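Local coordinates for protein TqaA (PDB 5DLK) that probably releases and macrocyclises a fungal nonribosomal peptide, this chain being the terminal condensation-like domain of a much longer synthetase that carries its substrate on phosphopantetheine, at residues R83-R94 / D192-P203; P278-A289 / M347-T355. One frame throughout, in Å; residues are numbered along the deposited sequence.

Contact 1 (R83-R94 / D192-P203); sequences RLRETCQSLVDR and DFAAIYNQTPLP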
# COMPACT_ATOMS: atom_id res chain seq x y z
N ARG A 83 -9.79 16.45 24.14
CA ARG A 83 -8.50 16.54 23.48
C ARG A 83 -8.38 15.47 22.40
O ARG A 83 -7.82 15.71 21.33
CB ARG A 83 -7.36 16.40 24.49
CG ARG A 83 -5.99 16.69 23.91
CD ARG A 83 -5.29 17.79 24.68
NE ARG A 83 -5.17 17.44 26.09
CZ ARG A 83 -4.74 18.27 27.03
NH1 ARG A 83 -4.41 19.51 26.72
NH2 ARG A 83 -4.66 17.86 28.30
N LEU A 84 -8.91 14.29 22.68
CA LEU A 84 -8.98 13.22 21.70
C LEU A 84 -9.74 13.70 20.46
O LEU A 84 -9.26 13.55 19.33
CB LEU A 84 -9.65 11.99 22.30
CG LEU A 84 -9.22 10.62 21.81
CD1 LEU A 84 -7.70 10.42 21.97
CD2 LEU A 84 -9.99 9.56 22.57
N ARG A 85 -10.92 14.29 20.67
CA ARG A 85 -11.74 14.81 19.59
C ARG A 85 -11.03 15.87 18.74
O ARG A 85 -11.07 15.82 17.52
CB ARG A 85 -13.04 15.42 20.13
CG ARG A 85 -14.05 14.42 20.62
CD ARG A 85 -15.32 15.12 21.13
NE ARG A 85 -16.10 14.18 21.92
CZ ARG A 85 -16.14 14.16 23.25
NH1 ARG A 85 -15.49 15.08 23.95
NH2 ARG A 85 -16.86 13.24 23.86
N GLU A 86 -10.41 16.84 19.40
CA GLU A 86 -9.74 17.92 18.68
C GLU A 86 -8.48 17.45 17.96
O GLU A 86 -8.03 18.08 17.00
CB GLU A 86 -9.38 19.06 19.64
CG GLU A 86 -10.57 19.63 20.38
CD GLU A 86 -10.17 20.29 21.69
OE1 GLU A 86 -8.98 20.64 21.86
OE2 GLU A 86 -11.06 20.45 22.56
N THR A 87 -7.89 16.36 18.44
CA THR A 87 -6.70 15.81 17.80
C THR A 87 -7.05 15.23 16.42
O THR A 87 -6.28 15.38 15.46
CB THR A 87 -6.05 14.74 18.68
OG1 THR A 87 -5.65 15.33 19.93
CG2 THR A 87 -4.82 14.13 18.00
N CYS A 88 -8.22 14.60 16.31
CA CYS A 88 -8.74 14.16 15.02
C CYS A 88 -8.83 15.33 14.04
O CYS A 88 -8.43 15.23 12.87
CB CYS A 88 -10.11 13.50 15.18
SG CYS A 88 -10.12 12.02 16.24
N GLN A 89 -9.37 16.45 14.51
CA GLN A 89 -9.48 17.63 13.66
C GLN A 89 -8.09 18.09 13.23
O GLN A 89 -7.85 18.35 12.04
CB GLN A 89 -10.21 18.76 14.39
CG GLN A 89 -10.29 20.04 13.59
CD GLN A 89 -11.25 19.95 12.42
OE1 GLN A 89 -12.43 19.65 12.58
NE2 GLN A 89 -10.73 20.23 11.21
N SER A 90 -7.16 18.18 14.18
CA SER A 90 -5.84 18.72 13.89
C SER A 90 -5.03 17.79 12.98
O SER A 90 -4.22 18.26 12.18
CB SER A 90 -5.06 18.97 15.19
OG SER A 90 -5.68 20.01 15.93
N LEU A 91 -5.24 16.49 13.13
CA LEU A 91 -4.57 15.52 12.26
C LEU A 91 -4.99 15.73 10.80
O LEU A 91 -4.14 15.76 9.90
CB LEU A 91 -4.87 14.10 12.71
CG LEU A 91 -4.07 13.02 11.96
CD1 LEU A 91 -2.59 13.06 12.36
CD2 LEU A 91 -4.67 11.65 12.22
N VAL A 92 -6.28 15.90 10.57
CA VAL A 92 -6.80 16.09 9.23
C VAL A 92 -6.38 17.45 8.66
O VAL A 92 -6.06 17.56 7.47
CB VAL A 92 -8.32 15.95 9.22
CG1 VAL A 92 -8.89 16.25 7.84
CG2 VAL A 92 -8.69 14.53 9.65
N ASP A 93 -6.33 18.48 9.51
CA ASP A 93 -5.75 19.76 9.12
C ASP A 93 -4.33 19.60 8.57
O ASP A 93 -3.97 20.19 7.55
CB ASP A 93 -5.71 20.72 10.33
CG ASP A 93 -7.09 21.14 10.80
OD1 ASP A 93 -8.06 21.03 10.02
OD2 ASP A 93 -7.19 21.59 11.96
N ARG A 94 -3.52 18.81 9.26
CA ARG A 94 -2.11 18.65 8.93
C ARG A 94 -1.84 17.90 7.62
O ARG A 94 -0.91 18.25 6.89
CB ARG A 94 -1.40 17.93 10.08
CG ARG A 94 0.08 17.64 9.83
CD ARG A 94 0.73 17.07 11.08
NE ARG A 94 2.11 16.65 10.89
CZ ARG A 94 3.15 17.48 10.80
NH1 ARG A 94 4.38 17.00 10.63
NH2 ARG A 94 2.96 18.80 10.88
N ASP A 192 2.09 11.27 14.71
CA ASP A 192 1.54 12.62 14.64
C ASP A 192 0.30 12.78 15.52
O ASP A 192 0.15 13.79 16.21
CB ASP A 192 1.20 13.02 13.20
CG ASP A 192 2.43 13.39 12.38
OD1 ASP A 192 3.57 13.13 12.86
OD2 ASP A 192 2.26 13.93 11.27
N PHE A 193 -0.60 11.79 15.49
CA PHE A 193 -1.79 11.83 16.34
C PHE A 193 -1.39 11.96 17.81
O PHE A 193 -1.85 12.85 18.52
CB PHE A 193 -2.67 10.58 16.14
CG PHE A 193 -4.00 10.66 16.85
CD1 PHE A 193 -4.10 10.39 18.22
CD2 PHE A 193 -5.16 10.97 16.16
CE1 PHE A 193 -5.32 10.46 18.87
CE2 PHE A 193 -6.39 11.04 16.81
CZ PHE A 193 -6.46 10.78 18.17
N ALA A 194 -0.52 11.06 18.25
CA ALA A 194 -0.09 11.05 19.64
C ALA A 194 0.58 12.37 20.02
O ALA A 194 0.30 12.94 21.07
CB ALA A 194 0.84 9.90 19.89
N ALA A 195 1.45 12.87 19.14
CA ALA A 195 2.16 14.12 19.38
C ALA A 195 1.20 15.30 19.51
O ALA A 195 1.40 16.18 20.35
CB ALA A 195 3.18 14.38 18.27
N ILE A 196 0.15 15.32 18.69
CA ILE A 196 -0.82 16.40 18.73
C ILE A 196 -1.63 16.33 20.03
O ILE A 196 -1.83 17.34 20.70
CB ILE A 196 -1.76 16.38 17.53
CG1 ILE A 196 -1.00 16.74 16.25
CG2 ILE A 196 -2.94 17.34 17.74
CD1 ILE A 196 -1.78 16.49 14.98
N TYR A 197 -2.06 15.12 20.38
CA TYR A 197 -2.74 14.90 21.66
C TYR A 197 -1.84 15.27 22.84
O TYR A 197 -2.28 15.91 23.80
CB TYR A 197 -3.20 13.45 21.77
CG TYR A 197 -3.91 13.12 23.07
CD1 TYR A 197 -5.29 13.26 23.17
CD2 TYR A 197 -3.21 12.66 24.18
CE1 TYR A 197 -5.95 12.96 24.35
CE2 TYR A 197 -3.87 12.36 25.35
CZ TYR A 197 -5.24 12.51 25.44
OH TYR A 197 -5.89 12.21 26.61
N ASN A 198 -0.57 14.87 22.77
CA ASN A 198 0.39 15.14 23.84
C ASN A 198 0.89 16.58 23.84
O ASN A 198 1.72 16.96 24.67
CB ASN A 198 1.60 14.21 23.72
CG ASN A 198 1.26 12.78 24.00
OD1 ASN A 198 0.25 12.47 24.63
ND2 ASN A 198 2.12 11.87 23.54
N GLN A 199 0.38 17.37 22.90
CA GLN A 199 0.77 18.76 22.71
C GLN A 199 2.27 18.92 22.52
O GLN A 199 2.91 19.79 23.10
CB GLN A 199 0.27 19.60 23.89
CG GLN A 199 -1.24 19.62 23.98
CD GLN A 199 -1.75 20.33 25.22
OE1 GLN A 199 -1.31 20.05 26.34
NE2 GLN A 199 -2.68 21.26 25.03
N THR A 200 2.84 18.05 21.69
CA THR A 200 4.20 18.22 21.20
C THR A 200 4.14 18.86 19.82
O THR A 200 3.47 18.35 18.92
CB THR A 200 4.94 16.88 21.11
OG1 THR A 200 4.83 16.19 22.36
CG2 THR A 200 6.42 17.11 20.78
N PRO A 201 4.81 20.02 19.65
CA PRO A 201 4.91 20.62 18.31
C PRO A 201 5.54 19.68 17.29
O PRO A 201 6.39 18.84 17.62
CB PRO A 201 5.80 21.85 18.56
CG PRO A 201 5.45 22.25 19.96
CD PRO A 201 5.25 20.94 20.71
N LEU A 202 5.11 19.80 16.04
CA LEU A 202 5.60 18.95 14.96
C LEU A 202 6.22 19.79 13.86
O LEU A 202 5.74 20.89 13.57
CB LEU A 202 4.46 18.10 14.38
CG LEU A 202 3.89 16.99 15.26
CD1 LEU A 202 2.63 16.43 14.63
CD2 LEU A 202 4.91 15.90 15.48
N PRO A 203 7.28 19.27 13.23
CA PRO A 203 7.88 20.00 12.11
C PRO A 203 6.93 20.06 10.93
O PRO A 203 6.12 19.14 10.78
CB PRO A 203 9.12 19.16 11.77
CG PRO A 203 8.78 17.79 12.24
CD PRO A 203 7.92 17.97 13.46
O HOH W 1 4.55 14.02 10.13
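Phe193 of helix 186-197 is the knob at the centre of this contact, lodged among Leu84, Thr87, Cys88 and Leu91 of helix 81-94. Thr87 CG2 stands over the middle of its ring, 3.5 Å from the centroid and 4° off the normal, a nearly ideal CH-pi contact, while Leu84 CD1 and Cys88 SG meet the ring at its edge. Thr87 can offer its methyl because OG1, beside the backbone N (chi1 -61°), turns back to bond Arg83 O at 2.6 Å. Ile196 CG2 adds to the packing against Ser90 CB, and Arg83 CG rests on Tyr197 CD1 at 3.6 Å. Tyr197 OH is hydrogen-bonded to Asn80 N, just ahead of helix 81-94.

The outer side is polar. Arg94, extended from CG to NE, sends NE to Asp192 OD2 (2.8 Å), a salt bridge that meets the carboxylate from above its plane, and NH1 to Pro203 O (2.8 Å), approached nearly in line with its C=O. Leu202 lies over one guanidinium face, toward its rim, and a water links NH1 to Asp192 OD2, which His95 also bonds. A leucine for Arg94 would probably leave Asp192 bonded to His95 but without its arginine mate, and the loop at Pro203 less firmly held. Apolar packing joins the helices, crossing at 126°, while Arg94 adds a charged link to helix 186-197 and hydrogen bonds to the loop after it.

Contact 2 (P278-A289 / M347-T355); sequences PSGITMATLVKA and MDLLHHTQT
Gln354 reaches from helix 346-358 to the first residues of helix 283-299 and the turn before them, and nearly every atom of its side chain meets something there. CB lies 3.3 Å from Thr285 OG1, and CG passes the same hydroxyl. With CG anti to the backbone N (chi1 -171°) and the chain extended beyond it, the amide is carried past Thr285 to the loop. At the tip, OE1 accepts two bonds in its carbonyl plane, each on a lone pair: Thr282 N at 2.9 Å, almost straight at 171°, and Thr285 OG1 at 2.7 Å. NE2 donates a hydrogen bond to Gly280 O at 2.7 Å, the acceptor lying 21° out of the amide plane. Both ends of the amide are therefore engaged, which fixes its flip and clamps the backbone on both sides of Ile281.

Away from the amide the packing is apolar. Leu350 CD2 fits against Ala289 CB at 3.6 Å, and Leu350 lies alongside Leu286. Leu350 CD1 touches Pro278 CG, and Ile281 CD1 meets Leu350 CB, these two side chains crossing at about a right angle. Met347, bent at chi2 and chi3, brings SD to Pro278 CB, while Thr353 returns its hydroxyl to Leu349 O and turns CG2 toward the Thr285-Ala289 backbone. On the far side of helix 283-299, Val287 rests on strand 386-390 and Ile460.

Pro278 to Ile281 form a type II turn, with Gly280 at positive phi, and Thr282 follows as the N-cap of helix 283-299. Thr282 and Tyr357, the latter one turn beyond Gln354, are seen binding phosphopantetheine in this protein; the amide bonds are thus consistent with fixing the Thr282 backbone at the phosphopantetheine site of a condensation-type domain.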
# COMPACT_ATOMS: atom_id res chain seq x y z
N PRO A 278 22.72 -14.18 3.30
CA PRO A 278 24.12 -14.00 2.91
C PRO A 278 24.52 -12.53 2.99
O PRO A 278 23.66 -11.66 2.85
CB PRO A 278 24.15 -14.50 1.46
CG PRO A 278 22.96 -15.38 1.33
CD PRO A 278 21.92 -14.80 2.23
N SER A 279 25.80 -12.25 3.22
CA SER A 279 26.23 -10.86 3.36
C SER A 279 25.86 -10.04 2.12
O SER A 279 26.07 -10.48 0.99
CB SER A 279 27.74 -10.78 3.63
OG SER A 279 28.47 -11.52 2.67
N GLY A 280 25.28 -8.87 2.35
CA GLY A 280 24.94 -7.97 1.26
C GLY A 280 23.60 -8.23 0.60
O GLY A 280 23.16 -7.44 -0.23
N ILE A 281 22.95 -9.34 0.96
CA ILE A 281 21.67 -9.73 0.35
C ILE A 281 20.49 -9.47 1.28
O ILE A 281 20.51 -9.89 2.43
CB ILE A 281 21.68 -11.22 -0.03
CG1 ILE A 281 22.77 -11.52 -1.07
CG2 ILE A 281 20.29 -11.67 -0.53
CD1 ILE A 281 22.64 -10.69 -2.34
N THR A 282 19.47 -8.77 0.78
CA THR A 282 18.30 -8.47 1.60
C THR A 282 17.26 -9.57 1.57
O THR A 282 17.27 -10.46 0.72
CB THR A 282 17.61 -7.17 1.13
OG1 THR A 282 17.02 -7.38 -0.16
CG2 THR A 282 18.60 -6.02 1.09
N MET A 283 16.34 -9.50 2.54
CA MET A 283 15.26 -10.47 2.62
C MET A 283 14.36 -10.35 1.39
O MET A 283 13.90 -11.36 0.86
CB MET A 283 14.44 -10.26 3.90
CG MET A 283 13.45 -11.41 4.19
SD MET A 283 14.26 -12.98 4.50
CE MET A 283 15.02 -12.63 6.09
N ALA A 284 14.10 -9.13 0.93
CA ALA A 284 13.27 -8.95 -0.26
C ALA A 284 13.88 -9.68 -1.47
O ALA A 284 13.17 -10.31 -2.25
CB ALA A 284 13.08 -7.48 -0.58
N THR A 285 15.19 -9.57 -1.62
CA THR A 285 15.91 -10.26 -2.69
C THR A 285 15.73 -11.77 -2.61
O THR A 285 15.48 -12.44 -3.62
CB THR A 285 17.41 -9.90 -2.66
OG1 THR A 285 17.54 -8.53 -3.01
CG2 THR A 285 18.22 -10.74 -3.66
N LEU A 286 15.87 -12.30 -1.41
CA LEU A 286 15.72 -13.73 -1.20
C LEU A 286 14.33 -14.20 -1.63
O LEU A 286 14.18 -15.19 -2.34
CB LEU A 286 16.00 -14.06 0.28
CG LEU A 286 15.97 -15.54 0.65
CD1 LEU A 286 16.97 -16.32 -0.19
CD2 LEU A 286 16.32 -15.68 2.12
N VAL A 287 13.29 -13.45 -1.24
CA VAL A 287 11.94 -13.82 -1.62
C VAL A 287 11.72 -13.72 -3.14
O VAL A 287 11.11 -14.60 -3.76
CB VAL A 287 10.91 -12.93 -0.91
CG1 VAL A 287 9.53 -13.22 -1.45
CG2 VAL A 287 11.00 -13.14 0.62
N LYS A 288 12.21 -12.64 -3.73
CA LYS A 288 11.99 -12.43 -5.16
C LYS A 288 12.82 -13.40 -6.01
O LYS A 288 12.36 -13.84 -7.07
CB LYS A 288 12.28 -10.96 -5.51
CG LYS A 288 11.15 -10.10 -4.91
CD LYS A 288 11.55 -8.65 -4.76
CE LYS A 288 10.44 -7.89 -4.00
NZ LYS A 288 10.77 -6.43 -3.83
N ALA A 289 14.03 -13.73 -5.55
CA ALA A 289 14.84 -14.73 -6.27
C ALA A 289 14.17 -16.08 -6.24
O ALA A 289 14.18 -16.81 -7.23
CB ALA A 289 16.24 -14.82 -5.69
N MET A 347 23.96 -17.93 -4.94
CA MET A 347 24.48 -16.59 -4.68
C MET A 347 24.46 -15.69 -5.93
O MET A 347 24.18 -14.50 -5.83
CB MET A 347 25.92 -16.67 -4.15
CG MET A 347 26.32 -15.39 -3.43
SD MET A 347 25.42 -15.30 -1.84
CE MET A 347 26.41 -16.48 -0.91
N ASP A 348 24.80 -16.27 -7.08
CA ASP A 348 24.81 -15.53 -8.35
C ASP A 348 23.41 -15.03 -8.66
O ASP A 348 23.23 -13.90 -9.11
CB ASP A 348 25.32 -16.41 -9.50
CG ASP A 348 26.78 -16.84 -9.32
OD1 ASP A 348 27.58 -15.99 -8.92
OD2 ASP A 348 27.10 -18.02 -9.58
N LEU A 349 22.41 -15.89 -8.43
CA LEU A 349 21.02 -15.49 -8.65
C LEU A 349 20.62 -14.39 -7.67
O LEU A 349 19.94 -13.43 -8.05
CB LEU A 349 20.08 -16.71 -8.54
CG LEU A 349 18.59 -16.35 -8.49
CD1 LEU A 349 18.19 -15.65 -9.78
CD2 LEU A 349 17.74 -17.61 -8.26
N LEU A 350 21.02 -14.53 -6.41
CA LEU A 350 20.65 -13.51 -5.42
C LEU A 350 21.25 -12.14 -5.79
O LEU A 350 20.56 -11.13 -5.74
CB LEU A 350 21.11 -13.92 -4.02
CG LEU A 350 20.37 -15.17 -3.50
CD1 LEU A 350 21.02 -15.66 -2.20
CD2 LEU A 350 18.92 -14.81 -3.27
N HIS A 351 22.52 -12.12 -6.18
CA HIS A 351 23.15 -10.85 -6.54
C HIS A 351 22.47 -10.21 -7.75
O HIS A 351 22.24 -8.99 -7.75
CB HIS A 351 24.66 -11.03 -6.82
CG HIS A 351 25.47 -11.07 -5.56
ND1 HIS A 351 25.42 -10.08 -4.61
CD2 HIS A 351 26.33 -12.00 -5.09
CE1 HIS A 351 26.22 -10.39 -3.60
NE2 HIS A 351 26.78 -11.55 -3.87
N HIS A 352 22.16 -11.02 -8.75
CA HIS A 352 21.49 -10.53 -9.94
C HIS A 352 20.10 -9.99 -9.60
O HIS A 352 19.72 -8.90 -10.05
CB HIS A 352 21.38 -11.63 -11.01
CG HIS A 352 20.53 -11.26 -12.19
ND1 HIS A 352 20.90 -10.28 -13.09
CD2 HIS A 352 19.35 -11.75 -12.62
CE1 HIS A 352 19.95 -10.17 -14.02
NE2 HIS A 352 19.01 -11.07 -13.77
N THR A 353 19.35 -10.74 -8.81
CA THR A 353 17.99 -10.33 -8.47
C THR A 353 18.02 -9.00 -7.73
O THR A 353 17.18 -8.11 -7.96
CB THR A 353 17.28 -11.41 -7.62
OG1 THR A 353 17.20 -12.62 -8.39
CG2 THR A 353 15.87 -10.99 -7.24
N GLN A 354 19.03 -8.83 -6.88
CA GLN A 354 19.08 -7.60 -6.11
C GLN A 354 19.40 -6.42 -7.01
O GLN A 354 18.77 -5.38 -6.92
CB GLN A 354 20.10 -7.70 -4.97
CG GLN A 354 20.02 -6.51 -3.99
CD GLN A 354 20.47 -6.91 -2.60
OE1 GLN A 354 19.86 -7.77 -1.96
NE2 GLN A 354 21.57 -6.31 -2.13
N THR A 355 20.36 -6.58 -7.92
CA THR A 355 20.64 -5.45 -8.80
C THR A 355 19.50 -5.22 -9.81
O THR A 355 19.31 -4.09 -10.25
CB THR A 355 22.00 -5.63 -9.51
OG1 THR A 355 22.04 -6.86 -10.20
CG2 THR A 355 23.11 -5.65 -8.49

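Contact 1 closes before contact 2 opens along the chain, and the two do not touch: their centres lie about 41 Å apart and their nearest atoms about 26 Å. Contact 1 pairs helices 81-94 and 186-197 in the N-terminal half, where the first of them also packs on strand 158-163 of the five-stranded sheet. Contact 2 pairs helices 283-299 and 346-358 in the C-terminal half, against strands 329-336 and 386-390 of the six-stranded sheet. The two helix pairs thus belong to different lobes of the two-lobed condensation fold. Contact 2 includes a phosphopantetheine-binding residue, whereas contact 1, away from the annotated sites, is structural packing within its own lobe.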